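Local coordinates for Alr3699 protein (Nostoc sp., PDB 4XSU) that belongs to the GT-B clan of glycosyltransferase-like proteins and binds uridine-5'-diphosphate and alpha-D-glucopyranose between its two domains, at residues B[101-106]-B[125-130]; B[132-137]-B[291-296]. All blocks are in the same frame, centred on the assembly; numbering follows the deposited sequence.

Contact 1: B[101-106]-B[125-130]; sequences YANTQK and HLHDIL. With GLC (alpha-D-glucopyranose), chain J; SO4 (sulfate ion), chain L.
Y101 and H125 meet through a very short hydrogen bond, Y101 OH to H125 ND1 at 2.5 Å, in which either atom could be the donor and whose exact length is doubtful. The approach is rim to rim: the ring planes lie 43° apart and neither covers the other. With CG of H125 anti to its backbone N (chi1 -154°), the imidazole is carried toward the tyrosine hydroxyl. Next to this pair, H125 N donates to A102 O at 2.9 Å, joining the two strands by their backbones. Two residues further on, H127 NE2 gives its proton to N103 OD1 (2.7 Å). The oxygen lies in the imidazole plane, whereas the donor is tilted 32° from the amide plane; N103 ND2 is in turn hydrogen-bonded to D13. A water accepts from H127 N and donates to N103 O and H125 O, bridging two acceptors 3.5 Å apart that cannot bond each other. A second water links Q105 N with D128 OD2, reinforcing the weak bond from Q105 NE2 to D128 OD2 (3.4 Å). The segments take in parts of strand 99-102, helix 105-118 and strand 122-126, one right-handed beta-alpha-beta unit of the Rossmann-like N-terminal domain, at the C-terminal strand ends beside the sugar site.

Contact 2: B[132-137]-B[291-296]; sequences PEHFSQ and TAPEPF. With GLC (alpha-D-glucopyranose), chain J.
Hydrogen bonding across the contact rests on H134 NE2, which donates to P293 O over 2.7 Å. The N-H...O angle of 158° makes the bond fairly straight. It is also well aligned at both ends: the acceptor lies close to the imidazole plane, and the donor lies in the carbonyl plane with a C=O...N angle of 152°. Using this nitrogen as donor places a proton on NE2, and the ring meets W218 edge-to-face, a second constraint on its orientation.

Van der Waals contacts lie beside that bond. The methyl of A292 approaches the imidazole obliquely, A292 CB lying 4.2 Å from H134 CE1. E133 reaches across on an extended chain, with CG anti to the carbonyl carbon (chi1 -57°), and its carboxylate comes against the proline ring, E133 OE2 being 3.1 Å from P293 CD. The two side chains cross at roughly a right angle, and the same oxygen lies 4.0 Å from A292 CB.

Polar contacts to the ligand come from the far end of 291-296. F296 N donates to O3 of the glucopyranose, and O3 in turn donates weakly to E294 OE2; both bonds are doubtful, since O3 is crowded in the model and the first is implausibly short. E294 also forms a salt bridge with K219 and touches UDP.

The chemistry thus combines one well-directed bond with close packing of a methyl on the imidazole and a carboxylate on the carbons of A292 and P293. A neutral backbone carbonyl takes the NE2 proton, so across these segments the two domains are joined by a directed hydrogen bond and not by a charge pair.

Contact 1 closes before contact 2 opens along the chain, and their centres lie 13 Å apart. Contact 1 lies within the N-terminal domain, at the C-terminal ends of strands 99-102 and 122-126 of its parallel sheet. Contact 2 instead spans the domains, from the loop between strand 122-126 and helix 137-150 to the loop between strand 285-287 and helix 298-305 of the C-terminal domain, with its six-stranded sheet. They meet directly: Q105 NE2 is 3.2 Å from F135 CE1, and I129 O is 3.4 Å from H134 CB. Both touch the glucopyranose, consistent with a GT-B cleft in which the loop region after strand 122-126 lines the sugar site and also touches the second domain.

Contact 1: B[101-106]-B[125-130]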
loop_
_atom_site.group_PDB
_atom_site.type_symbol
_atom_site.label_atom_id
_atom_site.label_comp_id
_atom_site.label_asym_id
_atom_site.label_seq_id
_atom_site.Cartn_x
_atom_site.Cartn_y
_atom_site.Cartn_z
ATOM N N TYR B 101 -8.143 14.809 -6.102
ATOM C CA TYR B 101 -8.031 15.868 -5.108
ATOM C C TYR B 101 -7.990 15.205 -3.724
ATOM O O TYR B 101 -9.011 14.744 -3.193
ATOM C CB TYR B 101 -9.228 16.815 -5.255
ATOM C CG TYR B 101 -9.094 18.187 -4.615
ATOM C CD1 TYR B 101 -9.083 18.337 -3.248
ATOM C CD2 TYR B 101 -9.042 19.345 -5.397
ATOM C CE1 TYR B 101 -8.989 19.590 -2.666
ATOM C CE2 TYR B 101 -8.954 20.608 -4.823
ATOM C CZ TYR B 101 -8.935 20.726 -3.457
ATOM O OH TYR B 101 -8.835 21.964 -2.856
ATOM N N ALA B 102 -6.798 15.140 -3.149
ATOM C CA ALA B 102 -6.648 14.433 -1.909
ATOM C C ALA B 102 -6.692 15.406 -0.738
ATOM O O ALA B 102 -5.857 16.334 -0.645
ATOM C CB ALA B 102 -5.343 13.658 -1.903
ATOM N N ASN B 103 -7.619 15.150 0.182
ATOM C CA ASN B 103 -7.855 16.082 1.268
ATOM C C ASN B 103 -7.207 15.750 2.577
ATOM O O ASN B 103 -7.258 16.579 3.452
ATOM C CB ASN B 103 -9.356 16.303 1.493
ATOM C CG ASN B 103 -9.655 17.640 2.178
ATOM O OD1 ASN B 103 -9.312 18.708 1.667
ATOM N ND2 ASN B 103 -10.258 17.580 3.345
ATOM N N THR B 104 -6.649 14.545 2.738
ATOM C CA THR B 104 -5.940 14.145 3.981
ATOM C C THR B 104 -4.689 13.325 3.676
ATOM O O THR B 104 -4.445 12.936 2.537
ATOM C CB THR B 104 -6.846 13.328 4.912
ATOM O OG1 THR B 104 -7.232 12.101 4.276
ATOM C CG2 THR B 104 -8.135 14.110 5.272
ATOM N N GLN B 105 -3.891 13.066 4.694
ATOM C CA GLN B 105 -2.674 12.296 4.537
ATOM C C GLN B 105 -2.907 10.916 3.891
ATOM O O GLN B 105 -2.325 10.596 2.836
ATOM C CB GLN B 105 -1.975 12.137 5.882
ATOM C CG GLN B 105 -1.243 13.392 6.293
ATOM C CD GLN B 105 -0.426 13.247 7.572
ATOM O OE1 GLN B 105 0.242 12.248 7.790
ATOM N NE2 GLN B 105 -0.460 14.272 8.418
ATOM N N LYS B 106 -3.779 10.112 4.469
ATOM C CA LYS B 106 -4.028 8.794 3.902
ATOM C C LYS B 106 -4.585 8.911 2.518
ATOM O O LYS B 106 -4.314 8.066 1.656
ATOM C CB LYS B 106 -4.967 7.956 4.764
ATOM C CG LYS B 106 -4.329 7.585 6.071
ATOM C CD LYS B 106 -5.258 6.755 6.926
ATOM C CE LYS B 106 -4.604 6.513 8.282
ATOM N NZ LYS B 106 -5.585 5.986 9.265
ATOM N N HIS B 125 -4.630 18.937 -1.003
ATOM C CA HIS B 125 -5.102 19.999 -0.123
ATOM C C HIS B 125 -4.607 19.732 1.252
ATOM O O HIS B 125 -5.061 18.784 1.886
ATOM C CB HIS B 125 -6.615 20.089 -0.103
ATOM C CG HIS B 125 -7.103 21.459 0.247
ATOM N ND1 HIS B 125 -7.999 22.159 -0.535
ATOM C CD2 HIS B 125 -6.770 22.283 1.274
ATOM C CE1 HIS B 125 -8.215 23.342 0.012
ATOM N NE2 HIS B 125 -7.484 23.443 1.109
ATOM N N LEU B 126 -3.691 20.570 1.717
ATOM C CA LEU B 126 -3.029 20.378 3.005
ATOM C C LEU B 126 -3.769 21.147 4.135
ATOM O O LEU B 126 -3.867 22.364 4.074
ATOM C CB LEU B 126 -1.600 20.878 2.882
ATOM C CG LEU B 126 -0.727 20.825 4.116
ATOM C CD1 LEU B 126 -0.538 19.400 4.588
ATOM C CD2 LEU B 126 0.623 21.473 3.834
ATOM N N HIS B 127 -4.298 20.439 5.134
ATOM C CA HIS B 127 -5.007 21.061 6.262
ATOM C C HIS B 127 -4.220 20.860 7.533
ATOM O O HIS B 127 -4.708 21.159 8.607
ATOM C CB HIS B 127 -6.403 20.452 6.454
ATOM C CG HIS B 127 -7.325 20.645 5.295
ATOM N ND1 HIS B 127 -7.902 21.862 4.989
ATOM C CD2 HIS B 127 -7.790 19.769 4.375
ATOM C CE1 HIS B 127 -8.684 21.724 3.929
ATOM N NE2 HIS B 127 -8.634 20.460 3.538
ATOM N N ASP B 128 -2.991 20.354 7.436
ATOM C CA ASP B 128 -2.214 20.050 8.625
ATOM C C ASP B 128 -0.933 20.874 8.631
ATOM O O ASP B 128 -0.493 21.410 7.598
ATOM C CB ASP B 128 -1.846 18.548 8.683
ATOM C CG ASP B 128 -3.049 17.600 8.510
ATOM O OD1 ASP B 128 -4.107 17.828 9.126
ATOM O OD2 ASP B 128 -2.915 16.589 7.772
ATOM N N ILE B 129 -0.345 20.969 9.811
ATOM C CA ILE B 129 0.937 21.543 9.989
ATOM C C ILE B 129 1.832 20.330 10.189
ATOM O O ILE B 129 1.727 19.626 11.211
ATOM C CB ILE B 129 1.004 22.474 11.235
ATOM C CG1 ILE B 129 0.423 23.868 10.919
ATOM C CG2 ILE B 129 2.432 22.631 11.749
ATOM C CD1 ILE B 129 0.430 24.848 12.104
ATOM N N LEU B 130 2.739 20.124 9.227
ATOM C CA LEU B 130 3.539 18.917 9.160
ATOM C C LEU B 130 4.768 19.123 9.953
ATOM O O LEU B 130 5.851 19.315 9.392
ATOM C CB LEU B 130 3.883 18.600 7.709
ATOM C CG LEU B 130 2.651 18.163 6.908
ATOM C CD1 LEU B 130 2.944 18.167 5.428
ATOM C CD2 LEU B 130 2.153 16.801 7.379
HETATM C C1 GLC J . -7.715 21.283 9.393
HETATM C C2 GLC J . -6.798 21.993 10.393
HETATM C C3 GLC J . -7.396 23.272 10.982
HETATM C C4 GLC J . -8.243 24.030 9.959
HETATM C C5 GLC J . -9.173 23.130 9.137
HETATM C C6 GLC J . -8.883 23.281 7.647
HETATM O O1 GLC J . -7.683 19.872 9.642
HETATM O O2 GLC J . -6.482 21.090 11.460
HETATM O O3 GLC J . -6.340 24.120 11.447
HETATM O O4 GLC J . -9.028 25.015 10.640
HETATM O O5 GLC J . -9.060 21.751 9.497
HETATM O O6 GLC J . -9.423 24.522 7.180
HETATM S S SO4 L . -9.028 8.143 10.191
HETATM O O1 SO4 L . -8.838 7.584 8.830
HETATM O O2 SO4 L . -10.290 7.582 10.745
HETATM O O3 SO4 L . -9.180 9.619 10.111
HETATM O O4 SO4 L . -7.858 7.815 11.053
HETATM O O HOH W 1 -5.000 17.773 4.197
HETATM O O HOH W 2 -4.392 14.217 7.385
#

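Contact 2: B[132-137]-B[291-296]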
loop_
_atom_site.group_PDB
_atom_site.type_symbol
_atom_site.label_atom_id
_atom_site.label_comp_id
_atom_site.label_asym_id
_atom_site.label_seq_id
_atom_site.Cartn_x
_atom_site.Cartn_y
_atom_site.Cartn_z
ATOM N N PRO B 132 7.020 17.968 13.703
ATOM C CA PRO B 132 7.271 16.860 14.595
ATOM C C PRO B 132 6.289 16.869 15.744
ATOM O O PRO B 132 5.859 15.831 16.171
ATOM C CB PRO B 132 8.648 17.166 15.114
ATOM C CG PRO B 132 9.284 17.972 14.067
ATOM C CD PRO B 132 8.251 18.562 13.199
ATOM N N GLU B 133 5.954 18.037 16.251
ATOM C CA GLU B 133 4.914 18.182 17.293
ATOM C C GLU B 133 3.651 17.418 16.941
ATOM O O GLU B 133 3.134 16.662 17.741
ATOM C CB GLU B 133 4.497 19.645 17.478
ATOM C CG GLU B 133 5.617 20.617 17.817
ATOM C CD GLU B 133 5.086 21.982 18.212
ATOM O OE1 GLU B 133 5.752 22.988 17.901
ATOM O OE2 GLU B 133 4.003 22.052 18.840
ATOM N N HIS B 134 3.159 17.641 15.729
ATOM C CA HIS B 134 1.884 17.103 15.291
ATOM C C HIS B 134 1.900 15.662 14.735
ATOM O O HIS B 134 0.851 15.019 14.738
ATOM C CB HIS B 134 1.296 18.016 14.215
ATOM C CG HIS B 134 0.555 19.202 14.745
ATOM N ND1 HIS B 134 -0.612 19.090 15.472
ATOM C CD2 HIS B 134 0.787 20.527 14.607
ATOM C CE1 HIS B 134 -1.056 20.296 15.773
ATOM N NE2 HIS B 134 -0.226 21.185 15.258
ATOM N N PHE B 135 3.035 15.179 14.201
ATOM C CA PHE B 135 3.082 13.860 13.510
ATOM C C PHE B 135 4.424 13.168 13.623
ATOM O O PHE B 135 5.437 13.817 13.854
ATOM C CB PHE B 135 2.763 14.003 12.024
ATOM C CG PHE B 135 1.430 14.604 11.754
ATOM C CD1 PHE B 135 0.283 13.841 11.854
ATOM C CD2 PHE B 135 1.317 15.944 11.436
ATOM C CE1 PHE B 135 -0.968 14.404 11.625
ATOM C CE2 PHE B 135 0.073 16.516 11.199
ATOM C CZ PHE B 135 -1.073 15.747 11.291
ATOM N N SER B 136 4.433 11.847 13.441
ATOM C CA SER B 136 5.700 11.084 13.454
ATOM C C SER B 136 6.579 11.463 12.271
ATOM O O SER B 136 6.091 11.913 11.231
ATOM C CB SER B 136 5.435 9.574 13.406
ATOM O OG SER B 136 4.902 9.203 12.140
ATOM N N GLN B 137 7.877 11.271 12.417
ATOM C CA GLN B 137 8.775 11.437 11.274
ATOM C C GLN B 137 8.280 10.688 10.046
ATOM O O GLN B 137 8.259 11.217 8.942
ATOM C CB GLN B 137 10.184 10.980 11.627
ATOM C CG GLN B 137 10.940 11.986 12.480
ATOM C CD GLN B 137 10.985 13.360 11.828
ATOM O OE1 GLN B 137 11.091 13.474 10.599
ATOM N NE2 GLN B 137 10.893 14.410 12.642
ATOM N N THR B 291 -2.866 24.150 22.719
ATOM C CA THR B 291 -1.509 24.084 23.252
ATOM C C THR B 291 -0.439 23.652 22.211
ATOM O O THR B 291 0.749 23.495 22.545
ATOM C CB THR B 291 -1.450 23.075 24.406
ATOM O OG1 THR B 291 -2.250 21.943 24.067
ATOM C CG2 THR B 291 -1.996 23.674 25.658
ATOM N N ALA B 292 -0.867 23.443 20.969
ATOM C CA ALA B 292 0.045 23.150 19.886
ATOM C C ALA B 292 -0.471 23.934 18.693
ATOM O O ALA B 292 -1.668 24.182 18.607
ATOM C CB ALA B 292 0.089 21.650 19.589
ATOM N N PRO B 293 0.432 24.344 17.786
ATOM C CA PRO B 293 0.033 25.306 16.769
ATOM C C PRO B 293 -1.140 24.859 15.922
ATOM O O PRO B 293 -1.142 23.746 15.421
ATOM C CB PRO B 293 1.307 25.462 15.919
ATOM C CG PRO B 293 2.440 25.189 16.865
ATOM C CD PRO B 293 1.902 24.130 17.800
ATOM N N GLU B 294 -2.080 25.750 15.713
ATOM C CA GLU B 294 -3.259 25.443 14.978
ATOM C C GLU B 294 -3.041 25.743 13.548
ATOM O O GLU B 294 -2.606 26.810 13.234
ATOM C CB GLU B 294 -4.386 26.321 15.458
ATOM C CG GLU B 294 -5.700 26.057 14.775
ATOM C CD GLU B 294 -6.432 24.910 15.396
ATOM O OE1 GLU B 294 -6.377 24.752 16.610
ATOM O OE2 GLU B 294 -7.064 24.168 14.668
ATOM N N PRO B 295 -3.347 24.821 12.656
ATOM C CA PRO B 295 -3.150 25.081 11.242
ATOM C C PRO B 295 -4.001 26.178 10.729
ATOM O O PRO B 295 -3.503 27.044 10.103
ATOM C CB PRO B 295 -3.631 23.801 10.597
ATOM C CG PRO B 295 -3.328 22.785 11.575
ATOM C CD PRO B 295 -3.597 23.402 12.899
ATOM N N PHE B 296 -5.273 26.171 11.040
ATOM C CA PHE B 296 -6.126 27.241 10.604
ATOM C C PHE B 296 -6.962 27.767 11.736
ATOM O O PHE B 296 -6.685 28.794 12.281
ATOM C CB PHE B 296 -7.036 26.779 9.512
ATOM C CG PHE B 296 -7.825 27.869 8.907
ATOM C CD1 PHE B 296 -7.216 28.818 8.141
ATOM C CD2 PHE B 296 -9.160 27.958 9.106
ATOM C CE1 PHE B 296 -7.932 29.830 7.572
ATOM C CE2 PHE B 296 -9.886 28.965 8.538
ATOM C CZ PHE B 296 -9.273 29.900 7.765
HETATM C C1 GLC J . -7.715 21.283 9.393
HETATM C C2 GLC J . -6.798 21.993 10.393
HETATM C C3 GLC J . -7.396 23.272 10.982
HETATM C C4 GLC J . -8.243 24.030 9.959
HETATM C C5 GLC J . -9.173 23.130 9.137
HETATM C C6 GLC J . -8.883 23.281 7.647
HETATM O O1 GLC J . -7.683 19.872 9.642
HETATM O O2 GLC J . -6.482 21.090 11.460
HETATM O O3 GLC J . -6.340 24.120 11.447
HETATM O O4 GLC J . -9.028 25.015 10.640
HETATM O O5 GLC J . -9.060 21.751 9.497
HETATM O O6 GLC J . -9.423 24.522 7.180
#